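Local structure of outer membrane protein YopM (Yersinia pestis, 1JL5) at residues A[317-322]-A[337-342]; A[278-283]-A[298-303]; A[102-107]-A[120-125]; A[124-129]-A[141-146]. The protein is a leucine-rich repeat effector that probably alters host cell physiology and so promotes bacterial survival in host tissues. All blocks are in the same frame, centred on the assembly; numbering follows the deposited sequence.

Contact 1: A[317-322]-A[337-342]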
loop_
_atom_site.group_PDB
_atom_site.type_symbol
_atom_site.label_atom_id
_atom_site.label_comp_id
_atom_site.label_asym_id
_atom_site.label_seq_id
_atom_site.Cartn_x
_atom_site.Cartn_y
_atom_site.Cartn_z
ATOM N N PRO A 317 -26.540 -2.639 -18.053
ATOM C CA PRO A 317 -27.179 -1.960 -16.924
ATOM C C PRO A 317 -27.069 -2.746 -15.622
ATOM O O PRO A 317 -27.302 -2.215 -14.546
ATOM C CB PRO A 317 -28.624 -1.788 -17.399
ATOM C CG PRO A 317 -28.809 -2.926 -18.351
ATOM C CD PRO A 317 -27.516 -2.912 -19.119
ATOM N N SER A 318 -26.695 -4.012 -15.729
ATOM C CA SER A 318 -26.548 -4.869 -14.560
ATOM C C SER A 318 -25.225 -4.616 -13.842
ATOM O O SER A 318 -25.052 -4.984 -12.677
ATOM C CB SER A 318 -26.576 -6.320 -15.002
ATOM O OG SER A 318 -25.599 -6.520 -16.009
ATOM N N LEU A 319 -24.294 -3.989 -14.551
ATOM C CA LEU A 319 -22.974 -3.740 -14.013
ATOM C C LEU A 319 -22.975 -2.983 -12.706
ATOM O O LEU A 319 -23.467 -1.860 -12.616
ATOM C CB LEU A 319 -22.122 -2.993 -15.032
ATOM C CG LEU A 319 -20.625 -3.161 -14.788
ATOM C CD1 LEU A 319 -20.269 -4.635 -14.865
ATOM C CD2 LEU A 319 -19.849 -2.375 -15.817
ATOM N N GLU A 320 -22.408 -3.608 -11.688
ATOM C CA GLU A 320 -22.331 -2.981 -10.388
ATOM C C GLU A 320 -20.913 -2.541 -10.106
ATOM O O GLU A 320 -20.678 -1.543 -9.441
ATOM C CB GLU A 320 -22.819 -3.949 -9.332
ATOM C CG GLU A 320 -24.293 -4.193 -9.478
ATOM C CD GLU A 320 -24.821 -5.097 -8.421
ATOM O OE1 GLU A 320 -24.327 -6.240 -8.328
ATOM O OE2 GLU A 320 -25.727 -4.660 -7.686
ATOM N N GLU A 321 -19.951 -3.296 -10.606
ATOM C CA GLU A 321 -18.584 -2.898 -10.392
ATOM C C GLU A 321 -17.840 -2.891 -11.696
ATOM O O GLU A 321 -17.810 -3.881 -12.428
ATOM C CB GLU A 321 -17.868 -3.811 -9.405
ATOM C CG GLU A 321 -16.420 -3.384 -9.225
ATOM C CD GLU A 321 -15.762 -3.992 -8.012
ATOM O OE1 GLU A 321 -16.423 -4.768 -7.292
ATOM O OE2 GLU A 321 -14.574 -3.685 -7.783
ATOM N N LEU A 322 -17.264 -1.743 -11.993
ATOM C CA LEU A 322 -16.491 -1.595 -13.190
ATOM C C LEU A 322 -15.109 -1.169 -12.780
ATOM O O LEU A 322 -14.919 -0.099 -12.202
ATOM C CB LEU A 322 -17.078 -0.534 -14.103
ATOM C CG LEU A 322 -16.215 -0.285 -15.340
ATOM C CD1 LEU A 322 -16.151 -1.561 -16.169
ATOM C CD2 LEU A 322 -16.791 0.866 -16.153
ATOM N N PRO A 337 -26.860 2.765 -14.310
ATOM C CA PRO A 337 -27.387 3.254 -13.034
ATOM C C PRO A 337 -27.217 2.281 -11.873
ATOM O O PRO A 337 -27.300 2.672 -10.719
ATOM C CB PRO A 337 -28.857 3.569 -13.348
ATOM C CG PRO A 337 -29.136 2.821 -14.628
ATOM C CD PRO A 337 -27.847 2.950 -15.386
ATOM N N ARG A 338 -26.970 1.016 -12.175
ATOM C CA ARG A 338 -26.780 0.035 -11.119
ATOM C C ARG A 338 -25.336 0.057 -10.625
ATOM O O ARG A 338 -25.028 -0.497 -9.576
ATOM C CB ARG A 338 -27.113 -1.372 -11.623
ATOM C CG ARG A 338 -28.166 -2.063 -10.791
ATOM C CD ARG A 338 -27.699 -3.389 -10.237
ATOM N NE ARG A 338 -28.403 -4.486 -10.881
ATOM C CZ ARG A 338 -28.362 -5.749 -10.478
ATOM N NH1 ARG A 338 -27.643 -6.099 -9.418
ATOM N NH2 ARG A 338 -29.049 -6.666 -11.141
ATOM N N LEU A 339 -24.456 0.702 -11.384
ATOM C CA LEU A 339 -23.044 0.752 -11.024
ATOM C C LEU A 339 -22.826 1.239 -9.601
ATOM O O LEU A 339 -23.193 2.356 -9.250
ATOM C CB LEU A 339 -22.274 1.659 -11.980
ATOM C CG LEU A 339 -20.760 1.449 -11.910
ATOM C CD1 LEU A 339 -20.442 0.021 -12.346
ATOM C CD2 LEU A 339 -20.045 2.451 -12.799
ATOM N N GLU A 340 -22.215 0.397 -8.784
ATOM C CA GLU A 340 -21.941 0.761 -7.408
ATOM C C GLU A 340 -20.474 1.058 -7.201
ATOM O O GLU A 340 -20.103 1.872 -6.364
ATOM C CB GLU A 340 -22.338 -0.367 -6.493
ATOM C CG GLU A 340 -23.798 -0.521 -6.344
ATOM C CD GLU A 340 -24.116 -1.752 -5.556
ATOM O OE1 GLU A 340 -23.718 -1.827 -4.360
ATOM O OE2 GLU A 340 -24.756 -2.650 -6.139
ATOM N N ARG A 341 -19.634 0.394 -7.976
ATOM C CA ARG A 341 -18.208 0.593 -7.851
ATOM C C ARG A 341 -17.605 0.939 -9.191
ATOM O O ARG A 341 -17.692 0.171 -10.148
ATOM C CB ARG A 341 -17.555 -0.667 -7.296
ATOM C CG ARG A 341 -17.911 -0.972 -5.853
ATOM C CD ARG A 341 -17.744 -2.452 -5.553
ATOM N NE ARG A 341 -16.914 -2.708 -4.381
ATOM C CZ ARG A 341 -15.581 -2.669 -4.376
ATOM N NH1 ARG A 341 -14.905 -2.381 -5.487
ATOM N NH2 ARG A 341 -14.919 -2.929 -3.253
ATOM N N LEU A 342 -17.017 2.121 -9.266
ATOM C CA LEU A 342 -16.369 2.539 -10.481
ATOM C C LEU A 342 -14.904 2.784 -10.175
ATOM O O LEU A 342 -14.552 3.714 -9.443
ATOM C CB LEU A 342 -16.992 3.817 -11.043
ATOM C CG LEU A 342 -16.245 4.338 -12.278
ATOM C CD1 LEU A 342 -16.147 3.240 -13.328
ATOM C CD2 LEU A 342 -16.956 5.555 -12.847
#

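Contact 2: A[278-283]-A[298-303]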
loop_
_atom_site.group_PDB
_atom_site.type_symbol
_atom_site.label_atom_id
_atom_site.label_comp_id
_atom_site.label_asym_id
_atom_site.label_seq_id
_atom_site.Cartn_x
_atom_site.Cartn_y
_atom_site.Cartn_z
ATOM N N SER A 278 -24.686 -15.605 -18.992
ATOM C CA SER A 278 -24.764 -15.953 -17.587
ATOM C C SER A 278 -23.580 -15.322 -16.858
ATOM O O SER A 278 -23.524 -15.320 -15.632
ATOM C CB SER A 278 -24.702 -17.464 -17.437
ATOM O OG SER A 278 -23.659 -17.984 -18.245
ATOM N N LEU A 279 -22.634 -14.785 -17.621
ATOM C CA LEU A 279 -21.442 -14.186 -17.031
ATOM C C LEU A 279 -21.775 -12.931 -16.248
ATOM O O LEU A 279 -22.222 -11.928 -16.807
ATOM C CB LEU A 279 -20.421 -13.859 -18.118
ATOM C CG LEU A 279 -18.980 -13.723 -17.630
ATOM C CD1 LEU A 279 -18.521 -15.047 -17.025
ATOM C CD2 LEU A 279 -18.086 -13.330 -18.794
ATOM N N THR A 280 -21.550 -12.992 -14.945
ATOM C CA THR A 280 -21.829 -11.865 -14.070
ATOM C C THR A 280 -20.532 -11.326 -13.499
ATOM O O THR A 280 -20.468 -10.192 -13.029
ATOM C CB THR A 280 -22.708 -12.294 -12.907
ATOM O OG1 THR A 280 -22.069 -13.378 -12.227
ATOM C CG2 THR A 280 -24.073 -12.753 -13.410
ATOM N N PHE A 281 -19.498 -12.154 -13.539
ATOM C CA PHE A 281 -18.204 -11.768 -13.013
ATOM C C PHE A 281 -17.155 -11.993 -14.078
ATOM O O PHE A 281 -16.911 -13.120 -14.509
ATOM C CB PHE A 281 -17.880 -12.589 -11.763
ATOM C CG PHE A 281 -16.523 -12.310 -11.192
ATOM C CD1 PHE A 281 -15.373 -12.754 -11.839
ATOM C CD2 PHE A 281 -16.390 -11.584 -10.012
ATOM C CE1 PHE A 281 -14.111 -12.479 -11.321
ATOM C CE2 PHE A 281 -15.132 -11.304 -9.484
ATOM C CZ PHE A 281 -13.990 -11.753 -10.141
ATOM N N LEU A 282 -16.529 -10.910 -14.502
ATOM C CA LEU A 282 -15.516 -11.012 -15.521
ATOM C C LEU A 282 -14.268 -10.244 -15.142
ATOM O O LEU A 282 -14.290 -9.031 -14.964
ATOM C CB LEU A 282 -16.054 -10.483 -16.844
ATOM C CG LEU A 282 -15.090 -10.514 -18.028
ATOM C CD1 LEU A 282 -14.648 -11.944 -18.303
ATOM C CD2 LEU A 282 -15.774 -9.915 -19.239
ATOM N N ASP A 283 -13.170 -10.962 -15.006
ATOM C CA ASP A 283 -11.930 -10.301 -14.697
ATOM C C ASP A 283 -10.986 -10.623 -15.829
ATOM O O ASP A 283 -10.512 -11.742 -15.951
ATOM C CB ASP A 283 -11.333 -10.793 -13.387
ATOM C CG ASP A 283 -10.131 -9.974 -12.972
ATOM O OD1 ASP A 283 -9.418 -9.477 -13.867
ATOM O OD2 ASP A 283 -9.892 -9.828 -11.763
ATOM N N ASN A 298 -25.699 -9.347 -18.311
ATOM C CA ASN A 298 -25.967 -9.470 -16.886
ATOM C C ASN A 298 -24.702 -9.374 -16.055
ATOM O O ASN A 298 -24.674 -9.792 -14.901
ATOM C CB ASN A 298 -26.649 -10.806 -16.613
ATOM C CG ASN A 298 -27.792 -11.062 -17.560
ATOM O OD1 ASN A 298 -28.717 -10.257 -17.653
ATOM N ND2 ASN A 298 -27.730 -12.178 -18.283
ATOM N N LEU A 299 -23.652 -8.827 -16.647
ATOM C CA LEU A 299 -22.392 -8.698 -15.939
ATOM C C LEU A 299 -22.567 -7.784 -14.733
ATOM O O LEU A 299 -23.089 -6.680 -14.858
ATOM C CB LEU A 299 -21.329 -8.115 -16.870
ATOM C CG LEU A 299 -19.880 -8.327 -16.444
ATOM C CD1 LEU A 299 -19.535 -9.811 -16.545
ATOM C CD2 LEU A 299 -18.969 -7.507 -17.337
ATOM N N TYR A 300 -22.148 -8.251 -13.564
ATOM C CA TYR A 300 -22.236 -7.434 -12.362
ATOM C C TYR A 300 -20.872 -6.823 -12.120
ATOM O O TYR A 300 -20.738 -5.678 -11.693
ATOM C CB TYR A 300 -22.555 -8.271 -11.126
ATOM C CG TYR A 300 -23.939 -8.850 -11.060
ATOM C CD1 TYR A 300 -25.058 -8.084 -11.392
ATOM C CD2 TYR A 300 -24.140 -10.150 -10.595
ATOM C CE1 TYR A 300 -26.340 -8.600 -11.256
ATOM C CE2 TYR A 300 -25.411 -10.672 -10.457
ATOM C CZ TYR A 300 -26.505 -9.896 -10.786
ATOM O OH TYR A 300 -27.760 -10.423 -10.641
ATOM N N TYR A 301 -19.856 -7.623 -12.394
ATOM C CA TYR A 301 -18.496 -7.216 -12.144
ATOM C C TYR A 301 -17.596 -7.339 -13.341
ATOM O O TYR A 301 -17.499 -8.385 -13.972
ATOM C CB TYR A 301 -17.927 -8.062 -11.013
ATOM C CG TYR A 301 -16.461 -7.853 -10.734
ATOM C CD1 TYR A 301 -16.035 -6.906 -9.805
ATOM C CD2 TYR A 301 -15.500 -8.637 -11.366
ATOM C CE1 TYR A 301 -14.685 -6.754 -9.506
ATOM C CE2 TYR A 301 -14.149 -8.492 -11.073
ATOM C CZ TYR A 301 -13.750 -7.552 -10.141
ATOM O OH TYR A 301 -12.414 -7.430 -9.830
ATOM N N LEU A 302 -16.929 -6.247 -13.648
ATOM C CA LEU A 302 -16.000 -6.259 -14.734
ATOM C C LEU A 302 -14.718 -5.646 -14.233
ATOM O O LEU A 302 -14.689 -4.503 -13.772
ATOM C CB LEU A 302 -16.505 -5.456 -15.925
ATOM C CG LEU A 302 -15.402 -5.290 -16.983
ATOM C CD1 LEU A 302 -14.918 -6.656 -17.451
ATOM C CD2 LEU A 302 -15.917 -4.481 -18.154
ATOM N N ASN A 303 -13.665 -6.439 -14.273
ATOM C CA ASN A 303 -12.371 -5.932 -13.903
ATOM C C ASN A 303 -11.590 -6.103 -15.191
ATOM O O ASN A 303 -11.286 -7.224 -15.596
ATOM C CB ASN A 303 -11.733 -6.751 -12.796
ATOM C CG ASN A 303 -10.455 -6.121 -12.295
ATOM O OD1 ASN A 303 -9.859 -5.288 -12.975
ATOM N ND2 ASN A 303 -10.024 -6.516 -11.109
HETATM O O HOH W 1 -11.400 -9.985 -9.781
#

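Contact 3: A[102-107]-A[120-125]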
loop_
_atom_site.group_PDB
_atom_site.type_symbol
_atom_site.label_atom_id
_atom_site.label_comp_id
_atom_site.label_asym_id
_atom_site.label_seq_id
_atom_site.Cartn_x
_atom_site.Cartn_y
_atom_site.Cartn_z
ATOM N N SER A 102 1.165 -28.730 14.539
ATOM C CA SER A 102 2.477 -28.952 13.954
ATOM C C SER A 102 2.629 -30.424 13.665
ATOM O O SER A 102 3.726 -30.975 13.741
ATOM C CB SER A 102 3.573 -28.517 14.916
ATOM O OG SER A 102 3.457 -27.143 15.201
ATOM N N LEU A 103 1.514 -31.061 13.340
ATOM C CA LEU A 103 1.526 -32.481 13.051
ATOM C C LEU A 103 2.429 -32.778 11.872
ATOM O O LEU A 103 2.275 -32.206 10.800
ATOM C CB LEU A 103 0.110 -32.963 12.752
ATOM C CG LEU A 103 -0.902 -32.713 13.870
ATOM C CD1 LEU A 103 -2.271 -33.167 13.421
ATOM C CD2 LEU A 103 -0.471 -33.449 15.136
ATOM N N THR A 104 3.389 -33.667 12.079
ATOM C CA THR A 104 4.293 -34.049 11.009
ATOM C C THR A 104 3.879 -35.451 10.631
ATOM O O THR A 104 4.267 -35.983 9.594
ATOM C CB THR A 104 5.751 -34.069 11.485
ATOM O OG1 THR A 104 5.879 -34.983 12.582
ATOM C CG2 THR A 104 6.178 -32.682 11.933
ATOM N N GLU A 105 3.063 -36.037 11.493
ATOM C CA GLU A 105 2.585 -37.391 11.298
ATOM C C GLU A 105 1.176 -37.436 11.861
ATOM O O GLU A 105 0.812 -36.625 12.707
ATOM C CB GLU A 105 3.484 -38.357 12.075
ATOM C CG GLU A 105 3.714 -39.696 11.417
ATOM C CD GLU A 105 4.486 -39.576 10.119
ATOM O OE1 GLU A 105 3.911 -39.077 9.129
ATOM O OE2 GLU A 105 5.672 -39.972 10.093
ATOM N N LEU A 106 0.373 -38.371 11.380
ATOM C CA LEU A 106 -0.974 -38.506 11.892
ATOM C C LEU A 106 -1.075 -39.849 12.584
ATOM O O LEU A 106 -0.483 -40.832 12.141
ATOM C CB LEU A 106 -2.002 -38.443 10.766
ATOM C CG LEU A 106 -2.292 -37.077 10.145
ATOM C CD1 LEU A 106 -3.352 -37.241 9.068
ATOM C CD2 LEU A 106 -2.771 -36.109 11.217
ATOM N N PRO A 107 -1.798 -39.905 13.705
ATOM C CA PRO A 107 -1.915 -41.198 14.373
ATOM C C PRO A 107 -2.741 -42.047 13.422
ATOM O O PRO A 107 -3.355 -41.515 12.492
ATOM C CB PRO A 107 -2.673 -40.853 15.648
ATOM C CG PRO A 107 -3.561 -39.724 15.197
ATOM C CD PRO A 107 -2.620 -38.883 14.375
ATOM N N ASN A 120 -3.015 -27.077 7.653
ATOM C CA ASN A 120 -2.104 -26.295 8.464
ATOM C C ASN A 120 -1.400 -27.128 9.518
ATOM O O ASN A 120 -1.575 -26.944 10.719
ATOM C CB ASN A 120 -2.861 -25.141 9.105
ATOM C CG ASN A 120 -3.394 -24.176 8.076
ATOM O OD1 ASN A 120 -2.639 -23.401 7.496
ATOM N ND2 ASN A 120 -4.695 -24.237 7.820
ATOM N N ASN A 121 -0.610 -28.065 9.029
ATOM C CA ASN A 121 0.184 -28.928 9.867
ATOM C C ASN A 121 1.461 -29.114 9.089
ATOM O O ASN A 121 1.668 -28.439 8.088
ATOM C CB ASN A 121 -0.533 -30.253 10.109
ATOM C CG ASN A 121 -1.538 -30.150 11.226
ATOM O OD1 ASN A 121 -1.170 -29.893 12.366
ATOM N ND2 ASN A 121 -2.812 -30.333 10.909
ATOM N N ASN A 122 2.311 -30.022 9.539
ATOM C CA ASN A 122 3.580 -30.255 8.873
ATOM C C ASN A 122 3.620 -31.657 8.309
ATOM O O ASN A 122 4.672 -32.284 8.246
ATOM C CB ASN A 122 4.715 -30.050 9.874
ATOM C CG ASN A 122 4.704 -28.661 10.479
ATOM O OD1 ASN A 122 5.224 -28.439 11.572
ATOM N ND2 ASN A 122 4.116 -27.713 9.764
ATOM N N LEU A 123 2.459 -32.146 7.896
ATOM C CA LEU A 123 2.363 -33.483 7.342
ATOM C C LEU A 123 3.099 -33.561 6.020
ATOM O O LEU A 123 2.839 -32.780 5.110
ATOM C CB LEU A 123 0.896 -33.861 7.144
ATOM C CG LEU A 123 0.053 -33.873 8.418
ATOM C CD1 LEU A 123 -1.390 -34.187 8.065
ATOM C CD2 LEU A 123 0.610 -34.906 9.391
ATOM N N LYS A 124 4.031 -34.501 5.915
ATOM C CA LYS A 124 4.785 -34.665 4.682
ATOM C C LYS A 124 4.228 -35.855 3.928
ATOM O O LYS A 124 4.486 -36.033 2.739
ATOM C CB LYS A 124 6.271 -34.878 4.978
ATOM C CG LYS A 124 6.946 -33.676 5.624
ATOM C CD LYS A 124 8.467 -33.781 5.558
ATOM C CE LYS A 124 8.959 -33.771 4.115
ATOM N NZ LYS A 124 10.449 -33.799 4.006
ATOM N N ALA A 125 3.448 -36.665 4.630
ATOM C CA ALA A 125 2.851 -37.840 4.021
ATOM C C ALA A 125 1.581 -38.224 4.753
ATOM O O ALA A 125 1.351 -37.814 5.888
ATOM C CB ALA A 125 3.835 -38.998 4.045
HETATM O O HOH W 2 3.632 -37.071 7.321
#

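Contact 4: A[124-129]-A[141-146]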
loop_
_atom_site.group_PDB
_atom_site.type_symbol
_atom_site.label_atom_id
_atom_site.label_comp_id
_atom_site.label_asym_id
_atom_site.label_seq_id
_atom_site.Cartn_x
_atom_site.Cartn_y
_atom_site.Cartn_z
ATOM N N LYS A 124 4.031 -34.501 5.915
ATOM C CA LYS A 124 4.785 -34.665 4.682
ATOM C C LYS A 124 4.228 -35.855 3.928
ATOM O O LYS A 124 4.486 -36.033 2.739
ATOM C CB LYS A 124 6.271 -34.878 4.978
ATOM C CG LYS A 124 6.946 -33.676 5.624
ATOM C CD LYS A 124 8.467 -33.781 5.558
ATOM C CE LYS A 124 8.959 -33.771 4.115
ATOM N NZ LYS A 124 10.449 -33.799 4.006
ATOM N N ALA A 125 3.448 -36.665 4.630
ATOM C CA ALA A 125 2.851 -37.840 4.021
ATOM C C ALA A 125 1.581 -38.224 4.753
ATOM O O ALA A 125 1.351 -37.814 5.888
ATOM C CB ALA A 125 3.835 -38.998 4.045
ATOM N N LEU A 126 0.751 -39.005 4.081
ATOM C CA LEU A 126 -0.494 -39.481 4.653
ATOM C C LEU A 126 -0.508 -40.977 4.443
ATOM O O LEU A 126 -0.092 -41.467 3.397
ATOM C CB LEU A 126 -1.703 -38.888 3.930
ATOM C CG LEU A 126 -2.010 -37.400 4.035
ATOM C CD1 LEU A 126 -3.200 -37.083 3.136
ATOM C CD2 LEU A 126 -2.314 -37.037 5.478
ATOM N N SER A 127 -0.972 -41.707 5.442
ATOM C CA SER A 127 -1.057 -43.144 5.299
ATOM C C SER A 127 -2.255 -43.335 4.391
ATOM O O SER A 127 -3.026 -42.397 4.182
ATOM C CB SER A 127 -1.307 -43.795 6.654
ATOM O OG SER A 127 -0.207 -43.575 7.512
ATOM N N ASP A 128 -2.413 -44.530 3.843
ATOM C CA ASP A 128 -3.544 -44.783 2.979
ATOM C C ASP A 128 -4.778 -44.319 3.718
ATOM O O ASP A 128 -4.928 -44.558 4.912
ATOM C CB ASP A 128 -3.631 -46.263 2.632
ATOM C CG ASP A 128 -2.418 -46.736 1.877
ATOM O OD1 ASP A 128 -1.854 -45.919 1.120
ATOM O OD2 ASP A 128 -2.029 -47.911 2.032
ATOM N N LEU A 129 -5.653 -43.635 2.998
ATOM C CA LEU A 129 -6.859 -43.084 3.583
ATOM C C LEU A 129 -7.809 -44.092 4.192
ATOM O O LEU A 129 -7.904 -45.235 3.743
ATOM C CB LEU A 129 -7.619 -42.275 2.535
ATOM C CG LEU A 129 -6.819 -41.180 1.836
ATOM C CD1 LEU A 129 -7.731 -40.454 0.859
ATOM C CD2 LEU A 129 -6.243 -40.212 2.872
ATOM N N ASN A 141 0.145 -28.144 4.299
ATOM C CA ASN A 141 0.964 -29.145 4.933
ATOM C C ASN A 141 2.186 -29.244 4.063
ATOM O O ASN A 141 2.453 -28.345 3.269
ATOM C CB ASN A 141 0.214 -30.473 5.023
ATOM C CG ASN A 141 -0.608 -30.573 6.286
ATOM O OD1 ASN A 141 -0.060 -30.749 7.370
ATOM N ND2 ASN A 141 -1.921 -30.436 6.160
ATOM N N GLN A 142 2.937 -30.322 4.208
ATOM C CA GLN A 142 4.137 -30.487 3.418
ATOM C C GLN A 142 4.049 -31.796 2.680
ATOM O O GLN A 142 5.053 -32.460 2.448
ATOM C CB GLN A 142 5.358 -30.468 4.333
ATOM C CG GLN A 142 5.585 -29.124 4.994
ATOM C CD GLN A 142 6.544 -29.209 6.158
ATOM O OE1 GLN A 142 7.644 -29.742 6.032
ATOM N NE2 GLN A 142 6.125 -28.688 7.305
ATOM N N LEU A 143 2.829 -32.164 2.311
ATOM C CA LEU A 143 2.613 -33.407 1.601
ATOM C C LEU A 143 3.416 -33.392 0.317
ATOM O O LEU A 143 3.261 -32.502 -0.516
ATOM C CB LEU A 143 1.129 -33.586 1.305
ATOM C CG LEU A 143 0.250 -33.640 2.554
ATOM C CD1 LEU A 143 -1.191 -33.840 2.139
ATOM C CD2 LEU A 143 0.711 -34.773 3.468
ATOM N N GLU A 144 4.297 -34.372 0.180
ATOM C CA GLU A 144 5.143 -34.481 -0.998
ATOM C C GLU A 144 4.379 -35.311 -2.002
ATOM O O GLU A 144 4.558 -35.185 -3.208
ATOM C CB GLU A 144 6.447 -35.181 -0.635
ATOM C CG GLU A 144 7.019 -34.716 0.686
ATOM C CD GLU A 144 8.359 -34.046 0.531
ATOM O OE1 GLU A 144 8.468 -33.125 -0.307
ATOM O OE2 GLU A 144 9.298 -34.439 1.252
ATOM N N LYS A 145 3.519 -36.171 -1.476
ATOM C CA LYS A 145 2.703 -37.035 -2.298
ATOM C C LYS A 145 1.480 -37.410 -1.494
ATOM O O LYS A 145 1.457 -37.270 -0.278
ATOM C CB LYS A 145 3.483 -38.291 -2.705
ATOM C CG LYS A 145 4.068 -39.074 -1.542
ATOM C CD LYS A 145 4.998 -40.180 -2.036
ATOM C CE LYS A 145 5.711 -40.870 -0.877
ATOM N NZ LYS A 145 6.678 -41.918 -1.330
ATOM N N LEU A 146 0.448 -37.860 -2.186
ATOM C CA LEU A 146 -0.775 -38.262 -1.526
ATOM C C LEU A 146 -0.910 -39.762 -1.661
ATOM O O LEU A 146 -0.374 -40.356 -2.591
ATOM C CB LEU A 146 -1.980 -37.598 -2.186
ATOM C CG LEU A 146 -2.218 -36.112 -1.928
ATOM C CD1 LEU A 146 -3.372 -35.636 -2.799
ATOM C CD2 LEU A 146 -2.527 -35.886 -0.457
HETATM O O HOH W 3 0.947 -39.278 1.384
#

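Contact 1: A[317-322]-A[337-342]
Glu-320 and Arg-338 pass each other at a slant, and their carboxylate and guanidinium planes stand 84° apart. Arg-338 NH1 donates within its own plane to Glu-320 OE2 at 3.0 Å, but reaches that oxygen from above the carboxylate plane. Glu-340 runs beside Glu-320 in the same direction and brings its OE2 to 2.7 Å from Glu-320 OE2; the nearby arginine may ease this repulsion, and one of the two acids could have a raised pKa. Arg-338 NH1 also donates to Asn-80 O of the second subunit, and its NH2 to Gly-55 O there. The next pair is flatter. With CG anti to the backbone N (chi1 179°), Glu-321 extends alongside Arg-341, its carboxylate 27° from the guanidinium plane, and its OE2 lies 2.7 Å from Arg-341 NH1 in a second salt bridge. In the backbone, Glu-320 O accepts from both Glu-340 N and Arg-341 N, each at 2.6 Å, and Leu-322 N donates to Arg-341 O. Leu-322 and Leu-342 lie on the other face of the strands, where Leu-342 CD1 touches Leu-322 CD2, and Leu-339, from the loop before, puts CD1 against Leu-322 CB at 3.8 Å. These two successive leucine-rich repeat turns place strand 321-323 between strands 301-303 and 341-343, with Leu-319 and Leu-322 packing on Leu-302 and strand 361-363 following on the far side.

Contact 2: A[278-283]-A[298-303]
Phe-281 and Tyr-301 form an offset stack, with ring centroids 4.3 Å apart and planes inclined by only 15°. Tyr-301 CD2 lies over one face of the phenylalanine ring towards its rim, 3.3 Å from Phe-281 CE2. Both rings leave their strands with CG anti to the backbone N (chi1 177° for Phe-281), which turns them the same way. The tyrosine hydroxyl is held in turn: Asn-303 ND2 donates to Tyr-301 OH at 2.9 Å, and a water joins that OH to Asp-283 OD2. The Asp-283 carboxylate and the Asn-303 amide stack beside it, with Ser-285 bonding Asp-283 OD1 and Ser-305 bonding Asn-303 OD1. At the start of the strands Thr-280 CB rests against Tyr-300 CD2, and Thr-280 O grips two backbone donors, Tyr-300 N at 2.6 Å and Tyr-301 N at 2.7 Å. Further along, Leu-282 N donates to Tyr-301 O and Asn-303 N to Leu-282 O. On the opposite face of the strands Leu-299 CD1 meets Leu-282 CB at 3.6 Å. Parallel strands one repeat apart, their leucines turned into the core, are the hallmark of the leucine-rich repeat solenoid; here the other face carries the Phe-281/Tyr-301 stack.

Contact 3: A[102-107]-A[120-125]
Ala-125 and Thr-104 are joined through a water, to which Ala-125 N donates at 2.7 Å and which lies 2.6 Å from Thr-104 O. The two segments are equivalent loops of neighbouring leucine-rich repeats, each following its short strand, and Asn-121 links them through its amide. Asn-121, its CG beside the backbone N (chi1 -83°), runs alongside Leu-103 and presents OD1 to Leu-103 N at 3.1 Å, although the position of that oxygen is not fully certain. The other end of the amide is bound elsewhere, ND2 giving to Val-118 O and Ala-98 O; bonds of this kind, repeated from turn to turn, make up the asparagine ladder of the repeat family. Next along, Thr-104 CG2 abuts Asn-122 CB at 3.6 Å, and the Thr-104 CA hydrogen points almost straight at Asn-122 O. The amide of Asn-122 reaches the second subunit, where its OD1 takes a weak bond from Asn-358 ND2. Inward, Leu-123 makes the apolar part of the contact. Its CD2 sits 3.4 Å from Glu-105 N, and its side chain crosses Leu-106 at about a right angle, bringing Leu-123 CD1 to 3.7 Å from Leu-106 CG.

Contact 4: A[124-129]-A[141-146]
Lys-124 and Glu-144 form a salt bridge, Lys-124 NZ to Glu-144 OE2 at 3.1 Å, across two successive turns of the leucine-rich repeat solenoid. The two side chains run side by side in the same direction. A bend at chi3 (63°) in the lysine and another at chi2 in the glutamate put the carboxylate beside the end of the lysine chain, with OE2 as near to Lys-124 CE, at 3.0 Å, as to NZ itself. The same two residues are also joined by their backbones, Glu-144 N donating to Lys-124 O at 3.1 Å along a nearly straight N-H, though the donor is tilted from the carbonyl plane. One step further the backbones are bridged by a water, which accepts from Leu-126 N at 2.7 Å and donates to Lys-145 O at the same distance. Nearer the backbone, the aliphatic part of Lys-124 passes Gln-142 at a slant, Lys-124 CG lying 3.8 Å from Gln-142 CB. Just before Gln-142, Asn-141 continues the asparagine ladder, its ND2 donating to Val-118 O and Val-138 O. While charged and polar groups occupy the outer surface, the leucines turn inward. Leu-143 CD2 comes to 3.5 Å from Ala-125 N and also touches Leu-126, which itself packs on Leu-136 of strand 135-137. Leu-126 and Leu-146 point the same way, and the packing ends where Leu-126 CD1 meets Leu-146 CD2 at 3.8 Å.

From the N terminus, contact 3 comes first, closing a 12-residue loop that carries strand 115-117. Contact 4 starts on the same residues, Lys-124 and Ala-125, and closes the next turn around strand 135-137; Leu-123 O and Gln-142 N probably bond the two together. Much later contact 2 joins strands 281-283 and 301-303, closing the 14-residue loop 284-297, and contact 1 joins 321-323 to 341-343, closing the equally long 323-336, with Tyr-300 O probably accepting from Glu-320 N and Glu-321 N. No contact nests in or crosses another. The two pairs lie on opposite sides of the chain's centre, contacts 1 and 3 about 46 Å apart between centres, and contacts 1, 2 and 3 each touch the second subunit.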